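Local structure of ribosomal RNA small subunit methyltransferase E (Legionella pneumophila, 5O96) at residues L85-S90 and L194-E199; I114-Q119 and G201-E206; A177-W182 and P217-P222. The protein probably methylates N3 of a specific uridine in 16S ribosomal RNA of the assembled small subunit, using S-adenosylmethionine as methyl donor. All coordinates share one frame; numbering follows the deposited sequence.

Contact 1 (L85-S90 and L194-E199). With SAM (S-adenosylmethionine), chain I.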
# COMPACT_ATOMS: atom_id res chain seq x y z
N LEU A 85 9.77 10.55 -6.36
CA LEU A 85 8.54 10.04 -6.95
C LEU A 85 7.89 11.12 -7.79
O LEU A 85 7.64 12.23 -7.31
CB LEU A 85 7.56 9.58 -5.86
CG LEU A 85 6.13 9.14 -6.25
CD1 LEU A 85 6.11 7.92 -7.16
CD2 LEU A 85 5.26 8.87 -4.99
N ALA A 86 7.61 10.81 -9.03
CA ALA A 86 6.75 11.65 -9.84
C ALA A 86 5.45 10.88 -10.04
O ALA A 86 5.41 9.91 -10.79
CB ALA A 86 7.42 12.02 -11.17
N GLN A 87 4.39 11.31 -9.35
CA GLN A 87 3.14 10.57 -9.28
C GLN A 87 2.07 11.30 -10.09
O GLN A 87 1.75 12.46 -9.80
CB GLN A 87 2.70 10.41 -7.81
CG GLN A 87 1.40 9.57 -7.61
CD GLN A 87 1.63 8.08 -7.76
OE1 GLN A 87 2.75 7.61 -7.67
NE2 GLN A 87 0.57 7.32 -8.00
N ALA A 88 1.55 10.65 -11.12
CA ALA A 88 0.39 11.18 -11.84
C ALA A 88 -0.72 11.55 -10.87
O ALA A 88 -1.04 10.77 -9.97
CB ALA A 88 -0.13 10.15 -12.83
N ILE A 89 -1.32 12.72 -11.05
CA ILE A 89 -2.37 13.18 -10.13
C ILE A 89 -3.66 12.38 -10.33
O ILE A 89 -4.19 12.27 -11.44
CB ILE A 89 -2.65 14.68 -10.32
CG1 ILE A 89 -1.35 15.47 -10.20
CG2 ILE A 89 -3.76 15.13 -9.34
CD1 ILE A 89 -1.51 16.94 -10.17
N SER A 90 -4.16 11.81 -9.25
CA SER A 90 -5.44 11.14 -9.20
C SER A 90 -6.37 11.97 -8.33
O SER A 90 -5.91 12.76 -7.49
CB SER A 90 -5.33 9.71 -8.65
OG SER A 90 -4.49 8.91 -9.46
N LEU A 194 11.43 8.10 -10.32
CA LEU A 194 10.43 7.07 -10.57
C LEU A 194 9.13 7.72 -11.02
O LEU A 194 8.51 8.47 -10.24
CB LEU A 194 10.18 6.23 -9.30
CG LEU A 194 9.07 5.18 -9.34
CD1 LEU A 194 9.39 4.04 -10.29
CD2 LEU A 194 8.81 4.64 -7.95
N ILE A 195 8.72 7.43 -12.25
CA ILE A 195 7.45 7.93 -12.78
C ILE A 195 6.37 6.84 -12.68
O ILE A 195 6.57 5.69 -13.12
CB ILE A 195 7.62 8.42 -14.23
CG1 ILE A 195 8.60 9.58 -14.29
CG2 ILE A 195 6.27 8.86 -14.82
CD1 ILE A 195 8.90 10.03 -15.75
N ILE A 196 5.24 7.19 -12.07
CA ILE A 196 4.07 6.31 -12.01
C ILE A 196 2.89 7.07 -12.58
O ILE A 196 2.62 8.21 -12.17
CB ILE A 196 3.79 5.80 -10.59
CG1 ILE A 196 4.89 4.79 -10.23
CG2 ILE A 196 2.39 5.12 -10.53
CD1 ILE A 196 5.38 4.90 -8.88
N GLY A 197 2.22 6.46 -13.54
CA GLY A 197 1.24 7.15 -14.34
C GLY A 197 -0.15 6.94 -13.83
O GLY A 197 -0.39 6.25 -12.84
N PRO A 198 -1.11 7.56 -14.50
CA PRO A 198 -2.49 7.57 -14.02
C PRO A 198 -3.15 6.27 -14.46
O PRO A 198 -2.56 5.47 -15.18
CB PRO A 198 -3.09 8.77 -14.74
CG PRO A 198 -2.39 8.72 -16.08
CD PRO A 198 -0.96 8.27 -15.78
N GLU A 199 -4.42 6.12 -14.06
CA GLU A 199 -5.14 4.88 -14.33
C GLU A 199 -5.06 4.49 -15.80
O GLU A 199 -4.72 3.35 -16.13
CB GLU A 199 -6.59 4.94 -13.87
CG GLU A 199 -7.27 3.57 -14.03
CD GLU A 199 -8.78 3.58 -13.81
OE1 GLU A 199 -9.27 4.41 -13.02
OE2 GLU A 199 -9.48 2.74 -14.43
N SAM I . -4.51 0.44 -12.92
CA SAM I . -4.36 1.63 -12.10
C SAM I . -5.62 2.26 -11.45
O SAM I . -6.68 1.65 -11.34
OXT SAM I . -5.63 3.40 -10.99
CB SAM I . -3.71 2.66 -12.97
CG SAM I . -2.34 3.25 -12.73
SD SAM I . -1.14 2.14 -13.39
CE SAM I . -0.00 1.92 -12.02
C5' SAM I . -0.25 3.32 -14.43
C4' SAM I . 0.39 2.55 -15.57
O4' SAM I . 1.40 1.75 -14.99
C3' SAM I . -0.61 1.56 -16.16
O3' SAM I . -1.27 2.02 -17.31
C2' SAM I . 0.23 0.37 -16.53
O2' SAM I . 0.54 0.49 -17.89
C1' SAM I . 1.49 0.53 -15.70
N9 SAM I . 1.55 -0.67 -14.86
C8 SAM I . 0.64 -1.12 -13.92
N7 SAM I . 1.07 -2.30 -13.42
C5 SAM I . 2.23 -2.61 -14.04
C6 SAM I . 3.07 -3.68 -13.91
N6 SAM I . 2.76 -4.64 -13.06
N1 SAM I . 4.20 -3.75 -14.70
C2 SAM I . 4.50 -2.75 -15.60
N3 SAM I . 3.65 -1.66 -15.72
C4 SAM I . 2.54 -1.61 -14.95

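Contact 2 (I114-Q119 and G201-E206). With SAM (S-adenosylmethionine), chain I.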
# COMPACT_ATOMS: atom_id res chain seq x y z
N ILE A 114 1.22 15.97 -14.05
CA ILE A 114 0.06 16.08 -14.94
C ILE A 114 0.43 15.40 -16.25
O ILE A 114 1.39 15.80 -16.92
CB ILE A 114 -0.35 17.55 -15.14
CG1 ILE A 114 -0.57 18.21 -13.79
CG2 ILE A 114 -1.65 17.65 -15.92
CD1 ILE A 114 -0.96 19.67 -13.88
N THR A 115 -0.27 14.32 -16.58
CA THR A 115 -0.00 13.53 -17.78
C THR A 115 -1.26 13.49 -18.64
O THR A 115 -2.35 13.83 -18.20
CB THR A 115 0.42 12.10 -17.45
OG1 THR A 115 -0.72 11.39 -16.96
CG2 THR A 115 1.50 12.09 -16.41
N GLU A 116 -1.08 13.04 -19.89
CA GLU A 116 -2.14 13.14 -20.89
C GLU A 116 -3.45 12.56 -20.37
O GLU A 116 -4.50 13.19 -20.47
CB GLU A 116 -1.72 12.43 -22.17
CG GLU A 116 -2.69 12.62 -23.34
CD GLU A 116 -2.11 12.14 -24.66
OE1 GLU A 116 -1.02 12.62 -25.05
OE2 GLU A 116 -2.75 11.27 -25.31
N ARG A 117 -3.39 11.38 -19.77
CA ARG A 117 -4.59 10.64 -19.43
C ARG A 117 -4.99 10.82 -17.97
O ARG A 117 -5.76 10.02 -17.44
CB ARG A 117 -4.40 9.17 -19.78
CG ARG A 117 -4.21 8.96 -21.28
CD ARG A 117 -3.85 7.54 -21.62
NE ARG A 117 -3.51 7.37 -23.03
CZ ARG A 117 -3.09 6.22 -23.56
NH1 ARG A 117 -2.96 5.14 -22.80
NH2 ARG A 117 -2.81 6.16 -24.85
N CYS A 118 -4.47 11.85 -17.31
CA CYS A 118 -4.98 12.22 -16.01
C CYS A 118 -6.39 12.76 -16.16
O CYS A 118 -6.72 13.43 -17.14
CB CYS A 118 -4.06 13.25 -15.33
SG CYS A 118 -2.47 12.53 -14.75
N GLN A 119 -7.25 12.41 -15.21
CA GLN A 119 -8.64 12.86 -15.21
C GLN A 119 -8.84 13.79 -14.02
O GLN A 119 -9.43 13.42 -13.00
CB GLN A 119 -9.58 11.66 -15.16
CG GLN A 119 -9.48 10.71 -16.34
CD GLN A 119 -10.15 9.38 -16.06
OE1 GLN A 119 -10.05 8.84 -14.96
NE2 GLN A 119 -10.84 8.84 -17.07
N GLY A 201 -2.81 4.89 -17.84
CA GLY A 201 -1.48 4.74 -18.41
C GLY A 201 -0.96 5.94 -19.21
O GLY A 201 -1.34 7.09 -18.97
N PHE A 202 -0.06 5.65 -20.16
CA PHE A 202 0.67 6.64 -20.94
C PHE A 202 0.43 6.45 -22.43
O PHE A 202 0.33 5.32 -22.92
CB PHE A 202 2.19 6.56 -20.74
CG PHE A 202 2.64 6.83 -19.36
CD1 PHE A 202 2.91 8.13 -18.95
CD2 PHE A 202 2.82 5.80 -18.46
CE1 PHE A 202 3.36 8.38 -17.68
CE2 PHE A 202 3.26 6.05 -17.17
CZ PHE A 202 3.52 7.34 -16.79
N SER A 203 0.44 7.57 -23.16
CA SER A 203 0.37 7.53 -24.61
C SER A 203 1.72 7.16 -25.21
O SER A 203 2.78 7.36 -24.61
CB SER A 203 -0.06 8.88 -25.17
OG SER A 203 1.06 9.72 -25.34
N ASP A 204 1.68 6.64 -26.44
CA ASP A 204 2.92 6.25 -27.10
C ASP A 204 3.83 7.45 -27.30
O ASP A 204 5.06 7.31 -27.23
CB ASP A 204 2.62 5.56 -28.44
CG ASP A 204 2.06 4.16 -28.27
OD1 ASP A 204 1.62 3.82 -27.15
OD2 ASP A 204 2.07 3.37 -29.24
N GLU A 205 3.25 8.63 -27.52
CA GLU A 205 4.04 9.84 -27.62
C GLU A 205 4.74 10.16 -26.31
O GLU A 205 5.91 10.59 -26.32
CB GLU A 205 3.14 11.01 -28.03
CG GLU A 205 3.88 12.33 -28.18
CD GLU A 205 2.93 13.50 -28.38
OE1 GLU A 205 1.95 13.60 -27.60
OE2 GLU A 205 3.14 14.30 -29.31
N GLU A 206 4.04 10.00 -25.18
CA GLU A 206 4.64 10.23 -23.86
C GLU A 206 5.78 9.26 -23.60
O GLU A 206 6.83 9.64 -23.06
CB GLU A 206 3.59 10.12 -22.76
CG GLU A 206 2.57 11.28 -22.67
CD GLU A 206 1.48 11.02 -21.59
OE1 GLU A 206 0.91 9.91 -21.57
OE2 GLU A 206 1.21 11.93 -20.77
N SAM I . -4.51 0.44 -12.92
CA SAM I . -4.36 1.63 -12.10
C SAM I . -5.62 2.26 -11.45
O SAM I . -6.68 1.65 -11.34
OXT SAM I . -5.63 3.40 -10.99
CB SAM I . -3.71 2.66 -12.97
CG SAM I . -2.34 3.25 -12.73
SD SAM I . -1.14 2.14 -13.39
CE SAM I . -0.00 1.92 -12.02
C5' SAM I . -0.25 3.32 -14.43
C4' SAM I . 0.39 2.55 -15.57
O4' SAM I . 1.40 1.75 -14.99
C3' SAM I . -0.61 1.56 -16.16
O3' SAM I . -1.27 2.02 -17.31
C2' SAM I . 0.23 0.37 -16.53
O2' SAM I . 0.54 0.49 -17.89
C1' SAM I . 1.49 0.53 -15.70
N9 SAM I . 1.55 -0.67 -14.86
C8 SAM I . 0.64 -1.12 -13.92
N7 SAM I . 1.07 -2.30 -13.42
C5 SAM I . 2.23 -2.61 -14.04
C6 SAM I . 3.07 -3.68 -13.91
N6 SAM I . 2.76 -4.64 -13.06
N1 SAM I . 4.20 -3.75 -14.70
C2 SAM I . 4.50 -2.75 -15.60
N3 SAM I . 3.65 -1.66 -15.72
C4 SAM I . 2.54 -1.61 -14.95
O HOH W 1 -0.89 9.90 -19.48

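Contact 3 (A177-W182 and P217-P222). With SAM (S-adenosylmethionine), chain I.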
# COMPACT_ATOMS: atom_id res chain seq x y z
N ALA A 177 5.75 -1.99 -21.58
CA ALA A 177 6.32 -2.28 -22.89
C ALA A 177 7.84 -2.29 -22.77
O ALA A 177 8.43 -1.33 -22.27
CB ALA A 177 5.86 -1.23 -23.92
N PHE A 178 8.46 -3.40 -23.18
CA PHE A 178 9.90 -3.57 -23.10
C PHE A 178 10.42 -3.45 -21.67
O PHE A 178 11.57 -3.09 -21.44
CB PHE A 178 10.62 -2.56 -24.01
CG PHE A 178 10.37 -2.79 -25.45
CD1 PHE A 178 9.29 -2.18 -26.09
CD2 PHE A 178 11.18 -3.66 -26.15
CE1 PHE A 178 9.04 -2.43 -27.42
CE2 PHE A 178 10.92 -3.93 -27.49
CZ PHE A 178 9.85 -3.31 -28.14
N SER A 179 9.58 -3.75 -20.69
CA SER A 179 9.95 -3.56 -19.30
C SER A 179 10.88 -4.66 -18.79
O SER A 179 10.90 -5.80 -19.28
CB SER A 179 8.70 -3.53 -18.42
OG SER A 179 8.09 -4.80 -18.38
N LYS A 180 11.64 -4.32 -17.76
CA LYS A 180 12.49 -5.28 -17.08
C LYS A 180 12.23 -5.16 -15.58
O LYS A 180 11.77 -4.13 -15.08
CB LYS A 180 13.96 -5.02 -17.42
CG LYS A 180 14.26 -5.07 -18.91
CD LYS A 180 15.60 -4.42 -19.21
CE LYS A 180 16.15 -4.76 -20.60
NZ LYS A 180 17.59 -4.38 -20.68
N THR A 181 12.57 -6.23 -14.85
CA THR A 181 12.34 -6.21 -13.41
C THR A 181 13.46 -5.46 -12.73
O THR A 181 14.48 -5.11 -13.33
CB THR A 181 12.26 -7.62 -12.84
OG1 THR A 181 13.58 -8.18 -12.81
CG2 THR A 181 11.38 -8.49 -13.70
N TRP A 182 13.27 -5.24 -11.43
CA TRP A 182 14.26 -4.53 -10.64
C TRP A 182 15.64 -5.18 -10.70
O TRP A 182 16.64 -4.49 -10.50
CB TRP A 182 13.81 -4.43 -9.20
CG TRP A 182 13.85 -5.73 -8.48
CD1 TRP A 182 12.85 -6.64 -8.39
CD2 TRP A 182 14.95 -6.27 -7.73
NE1 TRP A 182 13.25 -7.71 -7.63
CE2 TRP A 182 14.53 -7.50 -7.21
CE3 TRP A 182 16.25 -5.82 -7.47
CZ2 TRP A 182 15.37 -8.30 -6.42
CZ3 TRP A 182 17.08 -6.60 -6.71
CH2 TRP A 182 16.64 -7.83 -6.18
N PRO A 217 11.96 1.31 -18.67
CA PRO A 217 10.69 0.70 -18.25
C PRO A 217 10.86 -0.40 -17.21
O PRO A 217 11.53 -1.41 -17.43
CB PRO A 217 10.11 0.15 -19.56
CG PRO A 217 11.33 -0.21 -20.36
CD PRO A 217 12.38 0.84 -20.00
N LEU A 218 10.20 -0.22 -16.08
CA LEU A 218 10.20 -1.14 -14.96
C LEU A 218 8.85 -1.85 -14.84
O LEU A 218 7.81 -1.19 -14.84
CB LEU A 218 10.47 -0.37 -13.67
CG LEU A 218 10.33 -1.19 -12.37
CD1 LEU A 218 11.59 -2.01 -12.27
CD2 LEU A 218 10.08 -0.28 -11.13
N SER A 219 8.87 -3.18 -14.72
CA SER A 219 7.66 -3.95 -14.42
C SER A 219 7.55 -4.28 -12.93
O SER A 219 8.55 -4.32 -12.19
CB SER A 219 7.63 -5.25 -15.21
OG SER A 219 8.84 -5.97 -14.96
N LEU A 220 6.31 -4.56 -12.50
CA LEU A 220 6.04 -5.01 -11.14
C LEU A 220 5.08 -6.20 -11.18
O LEU A 220 4.02 -6.20 -10.55
CB LEU A 220 5.49 -3.89 -10.24
CG LEU A 220 6.48 -2.74 -10.02
CD1 LEU A 220 5.79 -1.59 -9.33
CD2 LEU A 220 7.66 -3.21 -9.18
N GLY A 221 5.48 -7.24 -11.90
CA GLY A 221 4.70 -8.46 -11.99
C GLY A 221 3.67 -8.41 -13.10
O GLY A 221 3.43 -7.38 -13.72
N PRO A 222 3.00 -9.55 -13.33
CA PRO A 222 2.08 -9.68 -14.46
C PRO A 222 0.67 -9.20 -14.18
O PRO A 222 -0.19 -9.34 -15.05
CB PRO A 222 2.06 -11.20 -14.68
CG PRO A 222 2.29 -11.78 -13.28
CD PRO A 222 3.19 -10.82 -12.59
N SAM I . -4.51 0.44 -12.92
CA SAM I . -4.36 1.63 -12.10
C SAM I . -5.62 2.26 -11.45
O SAM I . -6.68 1.65 -11.34
OXT SAM I . -5.63 3.40 -10.99
CB SAM I . -3.71 2.66 -12.97
CG SAM I . -2.34 3.25 -12.73
SD SAM I . -1.14 2.14 -13.39
CE SAM I . -0.00 1.92 -12.02
C5' SAM I . -0.25 3.32 -14.43
C4' SAM I . 0.39 2.55 -15.57
O4' SAM I . 1.40 1.75 -14.99
C3' SAM I . -0.61 1.56 -16.16
O3' SAM I . -1.27 2.02 -17.31
C2' SAM I . 0.23 0.37 -16.53
O2' SAM I . 0.54 0.49 -17.89
C1' SAM I . 1.49 0.53 -15.70
N9 SAM I . 1.55 -0.67 -14.86
C8 SAM I . 0.64 -1.12 -13.92
N7 SAM I . 1.07 -2.30 -13.42
C5 SAM I . 2.23 -2.61 -14.04
C6 SAM I . 3.07 -3.68 -13.91
N6 SAM I . 2.76 -4.64 -13.06
N1 SAM I . 4.20 -3.75 -14.70
C2 SAM I . 4.50 -2.75 -15.60
N3 SAM I . 3.65 -1.66 -15.72
C4 SAM I . 2.54 -1.61 -14.95
O HOH W 2 9.73 -7.12 -17.23
O HOH W 3 10.42 -5.47 -10.71

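Contact 1 (L85-S90 and L194-E199)
Ala86 and Ala88 reach across to Leu194 and Ile196 through three backbone hydrogen bonds that join strands 82-88 and 191-196 side by side and parallel, the axes of their short paired segments 4.9 Å apart and 10° from parallel. Ala86 uses both its polar atoms: its N gives to Leu194 O at 2.8 Å, and its O takes Ile196 N at 3.0 Å. Ala88 N closes the series on Ile196 O at 2.9 Å. The N-H groups of Leu85 and Gln87 belong to the other edge, where both residues pair with strand 109-114. On the face carrying Leu85, Gln87 and Ile196, the leucine and isoleucine tips meet, Leu85 CD1 lying 3.6 Å from Ile196 CD1. With CG anti to the backbone N (chi1 -177°) and a bend at chi2, Gln87 lays its amide against the Ile196 side chain, OE1 sitting 3.6 Å from Ile196 CB. This buried oxygen has no polar partner, while NE2 makes a weak hydrogen bond to Thr227 O. Where strand 191-196 gives way to loop, Ala88 CB packs on Pro198 CD at 3.6 Å. Gly197 O accepts from Thr227 OG1 and also lies 3.3 Å from C5' of S-adenosylmethionine. Two central strands of a parallel sheet, with the loop after 191-196 reaching the cofactor, fit the knotted alpha/beta fold of SPOUT methyltransferases.

Contact 2 (I114-Q119 and G201-E206)
Arg117 lays its guanidinium over the backbone of Phe202 and Ser203, with Phe202 O 3.1 Å above the plane toward the rim and Ser203 N over the centre of the same face. The chain is extended from CG to NE, carrying the group along the 201-206 segment, and NH1 hydrogen-bonds to Gly200 O just ahead of it. Ser203 and Glu206 form a capping box at the start of helix 204-212: Glu206 N gives to Ser203 OG at 3.0 Å, and Ser203 N returns a bond to Glu206 OE1 through the anti lone pair. The second carboxylate oxygen serves the neighbouring loop. Glu206 OE2 takes Glu116 N at 2.7 Å, a straight bond (173°) arriving on the syn side but 33° out of the carboxylate plane. Glu116 belongs to the type I beta turn from Thr115 to Cys118, so the glutamate of the capping box also fastens this turn. The Glu116 carboxylate lies against Ser203, OE2 being 3.6 Å from Ser203 CB, and stands near the like charge of Glu205. On the cofactor side, Gly201 CA comes within 2.9 Å of O3' of S-adenosylmethionine. One water ties the pieces together, accepting from Thr115 OG1 and Arg117 N and donating to Gly201 O and to Glu206 OE1 at 2.8 Å.

Contact 3 (A177-W182 and P217-P222)
The adenine end of the S-adenosylmethionine site is built on the 217-222 segment, and the loop 177-182 packs along its outer side. Gly221 O accepts from N6 of the cofactor at 2.9 Å, and Leu220 N lies 3.2 Å from N1. Behind these atoms Lys180 bridges Leu218 with both backbone groups: its N gives to Pro217 O at 2.9 Å, while its O receives Ser219 N at 3.1 Å from above the carbonyl plane, 49° out of it. Pro217 O also takes the hydroxyl of Tyr185. Strand 216-218 is the outermost of the parallel sheet in this chain; the loop adds a single bridge to it, and the chain beyond runs into the cofactor loop, consistent with the C-terminal knot of SPOUT enzymes. Pro217 CG sits 3.1 Å from Phe178 O. Ser179 OG, held by Pro176 O, comes to 3.2 Å from Ser219 CB, and a water joins the two serine hydroxyls. The Leu218 side chain leaves with CG opposite the backbone N (chi1 173°), and CD1 turns back to the loop, 3.5 Å from Lys180 O. A second water accepts from Trp182 N and donates to Ser219 O at 2.6 Å; the indole NE1 of Trp182 gives its hydrogen bond to Ala240 O of the second subunit.

How the contacts relate
All three contacts lie in the SPOUT-type methyltransferase domain and touch the same S-adenosylmethionine. In chain order the first segments run 85-90, 114-119, 177-182 and the second ones 194-199, 201-206, 217-222, so every pair of contacts interlaces. Contact 1 sits in the middle of the six-stranded parallel sheet and contact 3 at its edge, their centres about 16 Å apart. Contact 2, about 10 Å from contact 1 between centres, follows it directly: the Phe202 ring packs on Gly197, and Thr115 on Pro198. Contacts 2 and 3, about 18 Å apart between centres, do not touch; helix 204-212, which starts in contact 2, leads to strand 216-218 of contact 3. The second segments each approach the cofactor, consistent with the knotted cofactor site of SPOUT enzymes.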